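Local coordinates for SusD-like protein BACOVA_02651 (Bacteroides ovatus, PDB 5E75), which binds polysaccharide at the cell surface and probably mediates xyloglucan capture before its transport into the periplasm for degradation, at residues Leu210-Ala215 and Leu365-Ala370; Lys189-Arg194 and Glu205-Leu210; Asn375-Asp380 and Ser401-Asp406; Asn241-Leu246 and Arg359-Tyr364. All coordinates share one frame; numbering follows the deposited sequence.

Contact 1. Residues Leu210-Ala215 and Leu365-Ala370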
loop_
_atom_site.group_PDB
_atom_site.type_symbol
_atom_site.label_atom_id
_atom_site.label_comp_id
_atom_site.label_asym_id
_atom_site.label_seq_id
_atom_site.Cartn_x
_atom_site.Cartn_y
_atom_site.Cartn_z
ATOM N N LEU A 210 7.969 19.155 10.761
ATOM C CA LEU A 210 8.593 18.709 9.523
ATOM C C LEU A 210 7.607 18.001 8.575
ATOM O O LEU A 210 7.608 18.260 7.376
ATOM C CB LEU A 210 9.791 17.812 9.836
ATOM C CG LEU A 210 11.002 18.561 10.407
ATOM C CD1 LEU A 210 11.973 17.597 11.085
ATOM C CD2 LEU A 210 11.688 19.339 9.326
ATOM N N ALA A 211 6.750 17.136 9.108
ATOM C CA ALA A 211 5.717 16.494 8.298
ATOM C C ALA A 211 4.822 17.544 7.632
ATOM O O ALA A 211 4.487 17.449 6.452
ATOM C CB ALA A 211 4.894 15.558 9.155
ATOM N N ARG A 212 4.431 18.559 8.403
ATOM C CA ARG A 212 3.612 19.638 7.837
ATOM C C ARG A 212 4.352 20.408 6.755
ATOM O O ARG A 212 3.783 20.755 5.730
ATOM C CB ARG A 212 3.159 20.617 8.919
ATOM C CG ARG A 212 2.077 20.073 9.833
ATOM C CD ARG A 212 1.488 21.171 10.688
ATOM N NE ARG A 212 2.450 21.769 11.612
ATOM C CZ ARG A 212 2.621 21.397 12.880
ATOM N NH1 ARG A 212 1.926 20.401 13.404
ATOM N NH2 ARG A 212 3.500 22.032 13.643
ATOM N N GLN A 213 5.622 20.704 6.993
ATOM C CA GLN A 213 6.384 21.452 6.010
ATOM C C GLN A 213 6.507 20.702 4.683
ATOM O O GLN A 213 6.273 21.272 3.625
ATOM C CB GLN A 213 7.762 21.787 6.563
ATOM C CG GLN A 213 7.741 22.860 7.634
ATOM C CD GLN A 213 9.133 23.176 8.134
ATOM O OE1 GLN A 213 9.548 22.704 9.191
ATOM N NE2 GLN A 213 9.869 23.965 7.365
ATOM N N TYR A 214 6.866 19.417 4.736
ATOM C CA TYR A 214 6.994 18.647 3.507
ATOM C C TYR A 214 5.637 18.402 2.836
ATOM O O TYR A 214 5.519 18.527 1.620
ATOM C CB TYR A 214 7.744 17.329 3.765
ATOM C CG TYR A 214 9.224 17.559 3.937
ATOM C CD1 TYR A 214 10.022 17.822 2.844
ATOM C CD2 TYR A 214 9.816 17.544 5.189
ATOM C CE1 TYR A 214 11.376 18.062 2.987
ATOM C CE2 TYR A 214 11.170 17.791 5.346
ATOM C CZ TYR A 214 11.946 18.037 4.242
ATOM O OH TYR A 214 13.300 18.274 4.416
ATOM N N ALA A 215 4.624 18.037 3.617
ATOM C CA ALA A 215 3.331 17.748 3.020
ATOM C C ALA A 215 2.694 19.020 2.447
ATOM O O ALA A 215 2.137 18.999 1.359
ATOM C CB ALA A 215 2.394 17.082 4.030
ATOM N N LEU A 365 -4.098 13.609 3.112
ATOM C CA LEU A 365 -4.523 13.087 4.399
ATOM C C LEU A 365 -3.403 13.117 5.438
ATOM O O LEU A 365 -3.653 13.343 6.620
ATOM C CB LEU A 365 -5.103 11.663 4.261
ATOM C CG LEU A 365 -6.382 11.562 3.437
ATOM C CD1 LEU A 365 -6.789 10.118 3.263
ATOM C CD2 LEU A 365 -7.506 12.323 4.054
ATOM N N THR A 366 -2.168 12.900 4.993
ATOM C CA THR A 366 -0.997 13.013 5.876
ATOM C C THR A 366 -0.839 14.432 6.409
ATOM O O THR A 366 -0.582 14.638 7.596
ATOM C CB THR A 366 0.289 12.560 5.135
ATOM O OG1 THR A 366 0.180 11.162 4.853
ATOM C CG2 THR A 366 1.568 12.773 5.949
ATOM N N TYR A 367 -1.021 15.415 5.543
ATOM C CA TYR A 367 -0.959 16.803 5.972
ATOM C C TYR A 367 -2.032 17.074 7.039
ATOM O O TYR A 367 -1.747 17.671 8.084
ATOM C CB TYR A 367 -1.147 17.718 4.758
ATOM C CG TYR A 367 -1.000 19.208 5.016
ATOM C CD1 TYR A 367 -0.251 19.694 6.078
ATOM C CD2 TYR A 367 -1.605 20.118 4.170
ATOM C CE1 TYR A 367 -0.123 21.061 6.303
ATOM C CE2 TYR A 367 -1.485 21.485 4.389
ATOM C CZ TYR A 367 -0.742 21.943 5.455
ATOM O OH TYR A 367 -0.632 23.304 5.668
ATOM N N ALA A 368 -3.258 16.612 6.800
ATOM C CA ALA A 368 -4.327 16.804 7.766
ATOM C C ALA A 368 -3.975 16.208 9.122
ATOM O O ALA A 368 -4.184 16.827 10.171
ATOM C CB ALA A 368 -5.641 16.204 7.250
ATOM N N GLU A 369 -3.439 14.992 9.122
ATOM C CA GLU A 369 -3.118 14.308 10.367
ATOM C C GLU A 369 -1.982 15.029 11.092
ATOM O O GLU A 369 -1.966 15.125 12.328
ATOM C CB GLU A 369 -2.772 12.827 10.103
ATOM C CG GLU A 369 -2.577 11.989 11.345
ATOM C CD GLU A 369 -2.383 10.497 11.066
ATOM O OE1 GLU A 369 -2.621 10.055 9.929
ATOM O OE2 GLU A 369 -2.028 9.769 12.016
ATOM N N ALA A 370 -1.018 15.544 10.333
ATOM C CA ALA A 370 0.086 16.286 10.940
ATOM C C ALA A 370 -0.381 17.632 11.509
ATOM O O ALA A 370 0.189 18.105 12.497
ATOM C CB ALA A 370 1.221 16.481 9.949
#

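Contact 2. Residues Lys189-Arg194 and Glu205-Leu210. With EDO (1,2-ethanediol), chain C.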
loop_
_atom_site.group_PDB
_atom_site.type_symbol
_atom_site.label_atom_id
_atom_site.label_comp_id
_atom_site.label_asym_id
_atom_site.label_seq_id
_atom_site.Cartn_x
_atom_site.Cartn_y
_atom_site.Cartn_z
ATOM N N LYS A 189 5.308 11.454 5.280
ATOM C CA LYS A 189 4.730 10.259 5.894
ATOM C C LYS A 189 5.669 9.658 6.934
ATOM O O LYS A 189 5.236 9.187 7.982
ATOM C CB LYS A 189 4.366 9.201 4.841
ATOM C CG LYS A 189 3.242 9.598 3.917
ATOM C CD LYS A 189 2.899 8.481 2.958
ATOM C CE LYS A 189 2.422 7.238 3.666
ATOM N NZ LYS A 189 1.865 6.258 2.671
ATOM N N VAL A 190 6.964 9.663 6.633
ATOM C CA VAL A 190 7.971 9.115 7.541
ATOM C C VAL A 190 8.070 9.948 8.830
ATOM O O VAL A 190 8.073 9.390 9.927
ATOM C CB VAL A 190 9.338 8.979 6.819
ATOM C CG1 VAL A 190 10.423 8.579 7.798
ATOM C CG2 VAL A 190 9.242 7.953 5.707
ATOM N N TYR A 191 8.147 11.270 8.699
ATOM C CA TYR A 191 8.182 12.118 9.886
ATOM C C TYR A 191 6.908 11.966 10.722
ATOM O O TYR A 191 6.971 11.893 11.955
ATOM C CB TYR A 191 8.409 13.579 9.510
ATOM C CG TYR A 191 9.856 13.948 9.284
ATOM C CD1 TYR A 191 10.806 13.784 10.289
ATOM C CD2 TYR A 191 10.273 14.450 8.076
ATOM C CE1 TYR A 191 12.126 14.121 10.098
ATOM C CE2 TYR A 191 11.604 14.810 7.875
ATOM C CZ TYR A 191 12.517 14.622 8.893
ATOM O OH TYR A 191 13.851 14.973 8.715
ATOM N N LEU A 192 5.749 11.906 10.070
ATOM C CA LEU A 192 4.515 11.692 10.819
ATOM C C LEU A 192 4.550 10.352 11.548
ATOM O O LEU A 192 4.164 10.262 12.733
ATOM C CB LEU A 192 3.276 11.789 9.920
ATOM C CG LEU A 192 1.922 11.560 10.607
ATOM C CD1 LEU A 192 1.663 12.597 11.713
ATOM C CD2 LEU A 192 0.819 11.563 9.575
ATOM N N ALA A 193 5.027 9.304 10.866
ATOM C CA ALA A 193 5.115 7.990 11.487
ATOM C C ALA A 193 6.084 7.983 12.661
ATOM O O ALA A 193 5.832 7.332 13.672
ATOM C CB ALA A 193 5.534 6.928 10.446
ATOM N N ARG A 194 7.207 8.690 12.532
ATOM C CA ARG A 194 8.181 8.723 13.616
ATOM C C ARG A 194 7.683 9.526 14.826
ATOM O O ARG A 194 8.044 9.216 15.969
ATOM C CB ARG A 194 9.533 9.272 13.137
ATOM C CG ARG A 194 10.639 9.010 14.159
ATOM C CD ARG A 194 12.021 9.445 13.709
ATOM N NE ARG A 194 12.156 10.892 13.674
ATOM C CZ ARG A 194 13.294 11.524 13.437
ATOM N NH1 ARG A 194 14.403 10.819 13.224
ATOM N NH2 ARG A 194 13.315 12.847 13.431
ATOM N N GLU A 205 6.646 17.307 18.496
ATOM C CA GLU A 205 6.250 18.511 17.785
ATOM C C GLU A 205 7.236 18.876 16.668
ATOM O O GLU A 205 6.846 19.444 15.649
ATOM C CB GLU A 205 6.079 19.656 18.797
ATOM C CG GLU A 205 4.907 19.445 19.781
ATOM C CD GLU A 205 3.538 19.698 19.166
ATOM O OE1 GLU A 205 3.479 20.157 17.999
ATOM O OE2 GLU A 205 2.516 19.451 19.859
ATOM N N GLY A 206 8.509 18.535 16.842
ATOM C CA GLY A 206 9.483 18.747 15.791
ATOM C C GLY A 206 9.176 17.926 14.551
ATOM O O GLY A 206 9.188 18.449 13.441
ATOM N N ASP A 207 8.903 16.644 14.750
ATOM C CA ASP A 207 8.556 15.777 13.635
ATOM C C ASP A 207 7.223 16.186 13.009
ATOM O O ASP A 207 7.085 16.122 11.792
ATOM C CB ASP A 207 8.513 14.306 14.061
ATOM C CG ASP A 207 9.900 13.677 14.254
ATOM O OD1 ASP A 207 10.944 14.295 13.919
ATOM O OD2 ASP A 207 9.935 12.524 14.722
ATOM N N LEU A 208 6.248 16.604 13.824
ATOM C CA LEU A 208 4.981 17.103 13.287
ATOM C C LEU A 208 5.205 18.313 12.391
ATOM O O LEU A 208 4.616 18.441 11.318
ATOM C CB LEU A 208 3.994 17.437 14.403
ATOM C CG LEU A 208 3.370 16.257 15.143
ATOM C CD1 LEU A 208 2.569 16.773 16.339
ATOM C CD2 LEU A 208 2.472 15.458 14.207
ATOM N N GLU A 209 6.063 19.220 12.845
ATOM C CA GLU A 209 6.348 20.416 12.075
ATOM C C GLU A 209 6.988 20.051 10.737
ATOM O O GLU A 209 6.613 20.579 9.702
ATOM C CB GLU A 209 7.246 21.363 12.880
ATOM C CG GLU A 209 7.677 22.608 12.134
ATOM C CD GLU A 209 6.518 23.465 11.675
ATOM O OE1 GLU A 209 5.435 23.400 12.299
ATOM O OE2 GLU A 209 6.682 24.204 10.681
ATOM N N LEU A 210 7.969 19.155 10.761
ATOM C CA LEU A 210 8.593 18.709 9.523
ATOM C C LEU A 210 7.607 18.001 8.575
ATOM O O LEU A 210 7.608 18.260 7.376
ATOM C CB LEU A 210 9.791 17.812 9.836
ATOM C CG LEU A 210 11.002 18.561 10.407
ATOM C CD1 LEU A 210 11.973 17.597 11.085
ATOM C CD2 LEU A 210 11.688 19.339 9.326
HETATM C C1 EDO C . 5.656 4.592 1.729
HETATM O O1 EDO C . 4.446 4.225 2.386
HETATM C C2 EDO C . 6.323 3.374 1.104
HETATM O O2 EDO C . 7.150 2.693 2.051
#

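Contact 3. Residues Asn375-Asp380 and Ser401-Asp406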
loop_
_atom_site.group_PDB
_atom_site.type_symbol
_atom_site.label_atom_id
_atom_site.label_comp_id
_atom_site.label_asym_id
_atom_site.label_seq_id
_atom_site.Cartn_x
_atom_site.Cartn_y
_atom_site.Cartn_z
ATOM N N ASN A 375 -3.585 17.703 19.200
ATOM C CA ASN A 375 -4.917 18.189 19.559
ATOM C C ASN A 375 -5.983 17.118 19.353
ATOM O O ASN A 375 -5.818 16.202 18.542
ATOM C CB ASN A 375 -5.232 19.455 18.773
ATOM C CG ASN A 375 -4.382 20.632 19.221
ATOM O OD1 ASN A 375 -4.195 20.852 20.420
ATOM N ND2 ASN A 375 -3.844 21.364 18.274
ATOM N N SER A 376 -7.080 17.206 20.094
ATOM C CA SER A 376 -8.116 16.187 19.985
ATOM C C SER A 376 -8.973 16.400 18.738
ATOM O O SER A 376 -9.578 15.458 18.235
ATOM C CB SER A 376 -8.978 16.163 21.246
ATOM O OG SER A 376 -9.667 17.386 21.406
ATOM N N THR A 377 -8.981 17.629 18.221
ATOM C CA THR A 377 -9.753 17.966 17.030
ATOM C C THR A 377 -9.003 18.996 16.211
ATOM O O THR A 377 -8.184 19.754 16.748
ATOM C CB THR A 377 -11.132 18.584 17.364
ATOM O OG1 THR A 377 -10.951 19.901 17.906
ATOM C CG2 THR A 377 -11.898 17.734 18.349
ATOM N N LEU A 378 -9.280 19.002 14.915
ATOM C CA LEU A 378 -8.778 19.994 13.976
ATOM C C LEU A 378 -9.994 20.616 13.311
ATOM O O LEU A 378 -10.791 19.910 12.688
ATOM C CB LEU A 378 -7.880 19.333 12.919
ATOM C CG LEU A 378 -7.293 20.286 11.871
ATOM C CD1 LEU A 378 -6.272 21.192 12.491
ATOM C CD2 LEU A 378 -6.667 19.507 10.717
ATOM N N SER A 379 -10.162 21.932 13.449
ATOM C CA SER A 379 -11.382 22.590 12.952
ATOM C C SER A 379 -11.101 23.801 12.070
ATOM O O SER A 379 -12.025 24.545 11.708
ATOM C CB SER A 379 -12.282 23.002 14.117
ATOM O OG SER A 379 -11.613 23.916 14.945
ATOM N N ASP A 380 -9.842 23.984 11.696
ATOM C CA ASP A 380 -9.489 25.030 10.749
ATOM C C ASP A 380 -8.177 24.712 10.068
ATOM O O ASP A 380 -7.548 23.698 10.361
ATOM C CB ASP A 380 -9.408 26.402 11.437
ATOM C CG ASP A 380 -8.446 26.424 12.616
ATOM O OD1 ASP A 380 -7.456 25.667 12.626
ATOM O OD2 ASP A 380 -8.677 27.226 13.549
ATOM N N SER A 401 -14.949 19.650 11.312
ATOM C CA SER A 401 -13.874 19.323 12.243
ATOM C C SER A 401 -13.555 17.839 12.103
ATOM O O SER A 401 -14.431 17.044 11.758
ATOM C CB SER A 401 -14.290 19.650 13.674
ATOM O OG SER A 401 -15.257 18.742 14.139
ATOM N N ILE A 402 -12.295 17.472 12.342
ATOM C CA ILE A 402 -11.892 16.072 12.293
ATOM C C ILE A 402 -11.118 15.671 13.527
ATOM O O ILE A 402 -10.446 16.503 14.163
ATOM C CB ILE A 402 -11.042 15.740 11.033
ATOM C CG1 ILE A 402 -9.750 16.557 10.980
ATOM C CG2 ILE A 402 -11.864 15.977 9.774
ATOM C CD1 ILE A 402 -8.844 16.216 9.787
ATOM N N THR A 403 -11.230 14.390 13.854
ATOM C CA THR A 403 -10.441 13.757 14.890
ATOM C C THR A 403 -9.582 12.651 14.261
ATOM O O THR A 403 -9.695 12.354 13.060
ATOM C CB THR A 403 -11.326 13.083 15.941
ATOM O OG1 THR A 403 -11.978 11.950 15.356
ATOM C CG2 THR A 403 -12.392 14.043 16.498
ATOM N N LEU A 404 -8.735 12.027 15.070
ATOM C CA LEU A 404 -7.938 10.909 14.583
ATOM C C LEU A 404 -8.866 9.792 14.077
ATOM O O LEU A 404 -8.564 9.128 13.079
ATOM C CB LEU A 404 -6.987 10.403 15.665
ATOM C CG LEU A 404 -6.060 9.264 15.218
ATOM C CD1 LEU A 404 -5.107 9.704 14.102
ATOM C CD2 LEU A 404 -5.296 8.707 16.406
ATOM N N ASP A 405 -9.999 9.575 14.734
ATOM C CA ASP A 405 -10.928 8.550 14.276
ATOM C C ASP A 405 -11.462 8.838 12.874
ATOM O O ASP A 405 -11.653 7.914 12.076
ATOM C CB ASP A 405 -12.092 8.397 15.260
ATOM C CG ASP A 405 -11.678 7.743 16.558
ATOM O OD1 ASP A 405 -10.678 6.993 16.584
ATOM O OD2 ASP A 405 -12.377 7.983 17.570
ATOM N N ASP A 406 -11.680 10.103 12.552
ATOM C CA ASP A 406 -12.121 10.476 11.213
ATOM C C ASP A 406 -11.022 10.184 10.199
ATOM O O ASP A 406 -11.304 9.744 9.089
ATOM C CB ASP A 406 -12.479 11.963 11.134
ATOM C CG ASP A 406 -13.697 12.320 11.941
ATOM O OD1 ASP A 406 -14.740 11.650 11.786
ATOM O OD2 ASP A 406 -13.605 13.282 12.729
HETATM O O HOH W 1 -8.197 12.973 17.762
#

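Contact 4. Residues Asn241-Leu246 and Arg359-Tyr364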
loop_
_atom_site.group_PDB
_atom_site.type_symbol
_atom_site.label_atom_id
_atom_site.label_comp_id
_atom_site.label_asym_id
_atom_site.label_seq_id
_atom_site.Cartn_x
_atom_site.Cartn_y
_atom_site.Cartn_z
ATOM N N ASN A 241 -1.099 8.922 -14.085
ATOM C CA ASN A 241 -1.880 10.142 -13.999
ATOM C C ASN A 241 -1.237 11.129 -13.018
ATOM O O ASN A 241 -0.305 10.781 -12.280
ATOM C CB ASN A 241 -3.308 9.803 -13.563
ATOM C CG ASN A 241 -3.360 9.208 -12.166
ATOM O OD1 ASN A 241 -3.265 9.930 -11.175
ATOM N ND2 ASN A 241 -3.474 7.887 -12.085
ATOM N N GLN A 242 -1.735 12.359 -12.983
ATOM C CA GLN A 242 -1.080 13.394 -12.188
ATOM C C GLN A 242 -1.099 13.134 -10.681
ATOM O O GLN A 242 -0.254 13.673 -9.956
ATOM C CB GLN A 242 -1.684 14.768 -12.476
ATOM C CG GLN A 242 -3.124 14.923 -12.050
ATOM C CD GLN A 242 -3.607 16.350 -12.173
ATOM O OE1 GLN A 242 -2.925 17.286 -11.741
ATOM N NE2 GLN A 242 -4.784 16.527 -12.759
ATOM N N GLU A 243 -2.055 12.326 -10.217
ATOM C CA GLU A 243 -2.157 11.967 -8.796
ATOM C C GLU A 243 -1.162 10.856 -8.409
ATOM O O GLU A 243 -0.888 10.627 -7.219
ATOM C CB GLU A 243 -3.606 11.570 -8.446
ATOM C CG GLU A 243 -3.808 11.118 -7.015
ATOM C CD GLU A 243 -5.263 11.042 -6.594
ATOM O OE1 GLU A 243 -6.145 11.465 -7.361
ATOM O OE2 GLU A 243 -5.499 10.535 -5.483
ATOM N N SER A 244 -0.621 10.169 -9.409
ATOM C CA SER A 244 0.318 9.080 -9.175
ATOM C C SER A 244 1.715 9.654 -8.936
ATOM O O SER A 244 2.445 9.984 -9.896
ATOM C CB SER A 244 0.334 8.150 -10.391
ATOM O OG SER A 244 1.081 6.971 -10.142
ATOM N N LEU A 245 2.114 9.786 -7.676
ATOM C CA LEU A 245 3.430 10.331 -7.349
ATOM C C LEU A 245 4.522 9.274 -7.502
ATOM O O LEU A 245 5.627 9.576 -7.957
ATOM C CB LEU A 245 3.431 10.922 -5.936
ATOM C CG LEU A 245 2.608 12.208 -5.771
ATOM C CD1 LEU A 245 2.468 12.611 -4.330
ATOM C CD2 LEU A 245 3.272 13.329 -6.539
ATOM N N LEU A 246 4.216 8.029 -7.151
ATOM C CA LEU A 246 5.177 6.945 -7.271
ATOM C C LEU A 246 4.405 5.641 -7.415
ATOM O O LEU A 246 3.460 5.376 -6.662
ATOM C CB LEU A 246 6.084 6.893 -6.038
ATOM C CG LEU A 246 7.321 6.008 -6.135
ATOM C CD1 LEU A 246 8.253 6.494 -7.250
ATOM C CD2 LEU A 246 8.064 5.945 -4.816
ATOM N N ARG A 359 0.008 8.020 -3.724
ATOM C CA ARG A 359 -0.905 8.926 -4.408
ATOM C C ARG A 359 -0.965 10.289 -3.713
ATOM O O ARG A 359 -0.783 10.396 -2.501
ATOM C CB ARG A 359 -2.327 8.335 -4.448
ATOM C CG ARG A 359 -2.480 7.200 -5.407
ATOM C CD ARG A 359 -3.921 6.930 -5.760
ATOM N NE ARG A 359 -4.721 6.231 -4.758
ATOM C CZ ARG A 359 -5.710 6.775 -4.055
ATOM N NH1 ARG A 359 -5.942 8.083 -4.084
ATOM N NH2 ARG A 359 -6.455 6.003 -3.279
ATOM N N LEU A 360 -1.303 11.325 -4.473
ATOM C CA LEU A 360 -1.446 12.665 -3.901
ATOM C C LEU A 360 -2.468 12.701 -2.761
ATOM O O LEU A 360 -2.260 13.425 -1.775
ATOM C CB LEU A 360 -1.794 13.666 -5.006
ATOM C CG LEU A 360 -1.848 15.137 -4.609
ATOM C CD1 LEU A 360 -0.486 15.670 -4.204
ATOM C CD2 LEU A 360 -2.432 15.935 -5.749
ATOM N N ALA A 361 -3.540 11.913 -2.845
ATOM C CA ALA A 361 -4.529 11.929 -1.767
ATOM C C ALA A 361 -3.916 11.506 -0.434
ATOM O O ALA A 361 -4.374 11.940 0.615
ATOM C CB ALA A 361 -5.686 11.043 -2.094
ATOM N N ASP A 362 -2.920 10.630 -0.471
ATOM C CA ASP A 362 -2.201 10.220 0.743
ATOM C C ASP A 362 -1.514 11.434 1.374
ATOM O O ASP A 362 -1.536 11.623 2.594
ATOM C CB ASP A 362 -1.189 9.141 0.350
ATOM C CG ASP A 362 -0.704 8.301 1.496
ATOM O OD1 ASP A 362 -0.697 8.754 2.645
ATOM O OD2 ASP A 362 -0.319 7.147 1.221
ATOM N N VAL A 363 -0.881 12.254 0.541
ATOM C CA VAL A 363 -0.204 13.436 1.047
ATOM C C VAL A 363 -1.232 14.403 1.646
ATOM O O VAL A 363 -0.962 15.015 2.682
ATOM C CB VAL A 363 0.689 14.116 -0.023
ATOM C CG1 VAL A 363 1.509 15.215 0.592
ATOM C CG2 VAL A 363 1.607 13.105 -0.682
ATOM N N TYR A 364 -2.398 14.524 1.013
ATOM C CA TYR A 364 -3.468 15.371 1.566
ATOM C C TYR A 364 -3.856 14.905 2.962
ATOM O O TYR A 364 -3.966 15.706 3.897
ATOM C CB TYR A 364 -4.716 15.356 0.665
ATOM C CG TYR A 364 -4.641 16.189 -0.616
ATOM C CD1 TYR A 364 -3.432 16.645 -1.120
ATOM C CD2 TYR A 364 -5.799 16.526 -1.317
ATOM C CE1 TYR A 364 -3.386 17.413 -2.281
ATOM C CE2 TYR A 364 -5.747 17.278 -2.463
ATOM C CZ TYR A 364 -4.546 17.720 -2.948
ATOM O OH TYR A 364 -4.570 18.498 -4.087
#

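Contact 1. Residues Leu210-Ala215 and Leu365-Ala370
Helices 205-221 and 360-372 pack roughly antiparallel, the axes of their touching turns 8.7 Å apart at 148°. Small alanine side chains line the centre of the interface: Ala215 CB rests on Tyr367 CB at 3.7 Å, where the CA atoms of the two segments come nearest, and one turn away Ala211 CB meets Ala370 CB at 3.9 Å. Tyr367 has its CG anti to the backbone N, so its ring leaves along the helix flank and slants past Ala215 and the carbonyl of Arg212.

Arg212 carries the polar part of the contact. Its CB lies 4.2 Å from Tyr367 CE1, and with CG anti to the carbonyl carbon the chain runs across toward the other helix, placing CG 3.7 Å from Ala370 CB. CD then passes alongside the Ala370 carbonyl, and a bend at chi3 (-64°) brings the guanidinium round, so that NH1 donates to Ala370 O at 3.0 Å. The oxygen lies near the guanidinium plane, whereas the donor approaches from above the carbonyl plane, and at 147° the bond is moderately bent. NH2 turns to Glu209 on its own helix in a salt bridge.

Ala370 O belongs to the last turn of helix 360-372, where carbonyls run out of backbone donors; a positive charge there would probably be favoured by the helix dipole, and the bonds to Ala370 O and Glu209 together probably hold the guanidinium's orientation.

Contact 2. Residues Lys189-Arg194 and Glu205-Leu210
Tyr191 presents one ring face to Leu210, whose CB sits almost over the middle of the ring, 3.9 Å from its centroid, in a CH-pi contact. Leu210 CD1 extends along the same face to reach Tyr191 CE1 at 3.6 Å. The two helices, 180-195 and 205-221, form an antiparallel hairpin, the axes of their touching turns 8.0 Å apart at 160°, an arrangement in keeping with the TPR-like helical architecture of SusD proteins. On another side of the interface, Leu192 CD1 and Leu208 CD2 meet tip to tip at 3.9 Å.

A side-on, two-bonded salt bridge lies near the hairpin's connection. Arg194 starts out with CG anti to the backbone N, bends at chi3 (71°) and offers its side to the buried carboxylate of Asp207. NE donates to Asp207 OD2 at 2.9 Å from somewhat above the carboxylate plane; NH2 reaches Asp207 OD1 at 2.8 Å along its syn lone pair, with a perfectly straight N-H...O angle of 180°. The two flat groups are only slightly twisted against each other, and Arg194 NH2 also lies at the edge of the Tyr191 ring. An alanine in place of Arg194 would remove both donors and would probably leave the Asp207 carboxylate poorly compensated in its buried setting.

Two N-H groups, one for each oxygen, fix the carboxylate's rotation and are likely to keep Asp207 ionised.

Contact 3. Residues Asn375-Asp380 and Ser401-Asp406
Backbone hydrogen bonds define the pairing: Leu378 and Ile402 form a single antiparallel bridge, a hydrogen-bonded pair. Leu378 N donates to Ile402 O at 2.9 Å, and Ile402 N returns the bond to Leu378 O, also at 2.9 Å; both run in the plane of the accepting carbonyl. The same oxygens take weaker CA-H...O contacts, Thr377 CA to Ile402 O at 3.3 Å and Ser401 CA to Leu378 O at 3.2 Å.

The buried apolar contact is between Leu378 and Ile402, which lie side by side, pointing the same way, with Leu378 CB 3.9 Å from Ile402 CG1; the latter occupies the crowded position between backbone N and carbonyl carbon (chi1 60°).

Polar links continue at the start of helix 404-415, where Thr403 is the N-cap. Thr403 N donates to Asp406 OD2 at 2.9 Å, the oxygen using its anti lone pair. A water accepts from Leu404 N and donates to Ser376 O, joining the helix's first turn to the loop.

Inward, Leu378 packs on Cys371 and Leu372 of helix 360-372 and shares Leu384 of helix 382-393 with Ile402, while Leu404 leans on Leu372 and on Trp428 of helix 421-431.

Contact 4. Residues Asn241-Leu246 and Arg359-Tyr364
A two-stranded antiparallel sheet, 244-248 with 355-359, ends here where its second strand turns into helix 360-372. Ser244 and Arg359 form a non-hydrogen-bonded pair, and Arg359 is also the N-cap of the helix. A type I turn, Asn241 to Ser244, leads into the first strand and aims the Glu243 carbonyl at the helix start, where Leu360 N donates to Glu243 O at 2.9 Å; Arg359 CA adds a CA-H...O contact to the same oxygen at 3.3 Å.

The extended Glu243 side chain crosses Leu360, CG to CB 3.8 Å, and ends with OE2 beside Arg359 NH1 at 2.9 Å. This salt bridge is bent (137°): the oxygen lies near the guanidinium plane, but the nitrogen comes from above the carboxylate. Glu243 OE1 is held by Arg393 and Met227 N, and the guanidinium also pairs with Glu414 and Glu418. A leucine in place of Glu243 would lose both carboxylate oxygens and would probably unsettle this buried charge network. Leu245 CD1 packs on Val363 CG2 at 3.8 Å and on Leu360 CA.

Beyond, Leu245 and Leu246 form a classic bulge opposite Leu358, Val218 of helix 205-221 covers Leu360 and Val363, and helix 404-415 flanks Arg359 and Ala361.

Helix 360-372 is the common spine: its N-terminal end carries contact 4 and its later turns contact 1, with centres about 14 Å apart. Helix 205-221 joins contact 1 to contact 2, whose centres are about 8 Å apart and which share Leu210. Contact 2 closes first along the chain; contact 1 then spans some 150 residues, contact 4 falling within that span, and contact 3 follows. Contacts 2 and 4 are tied by the salt bridge of Lys189 with Asp362, while contact 3 touches contact 1 through Leu378 and Leu404. Sequence-distant helices are thereby assembled into one packed region, bringing together parts assigned to two sequence families.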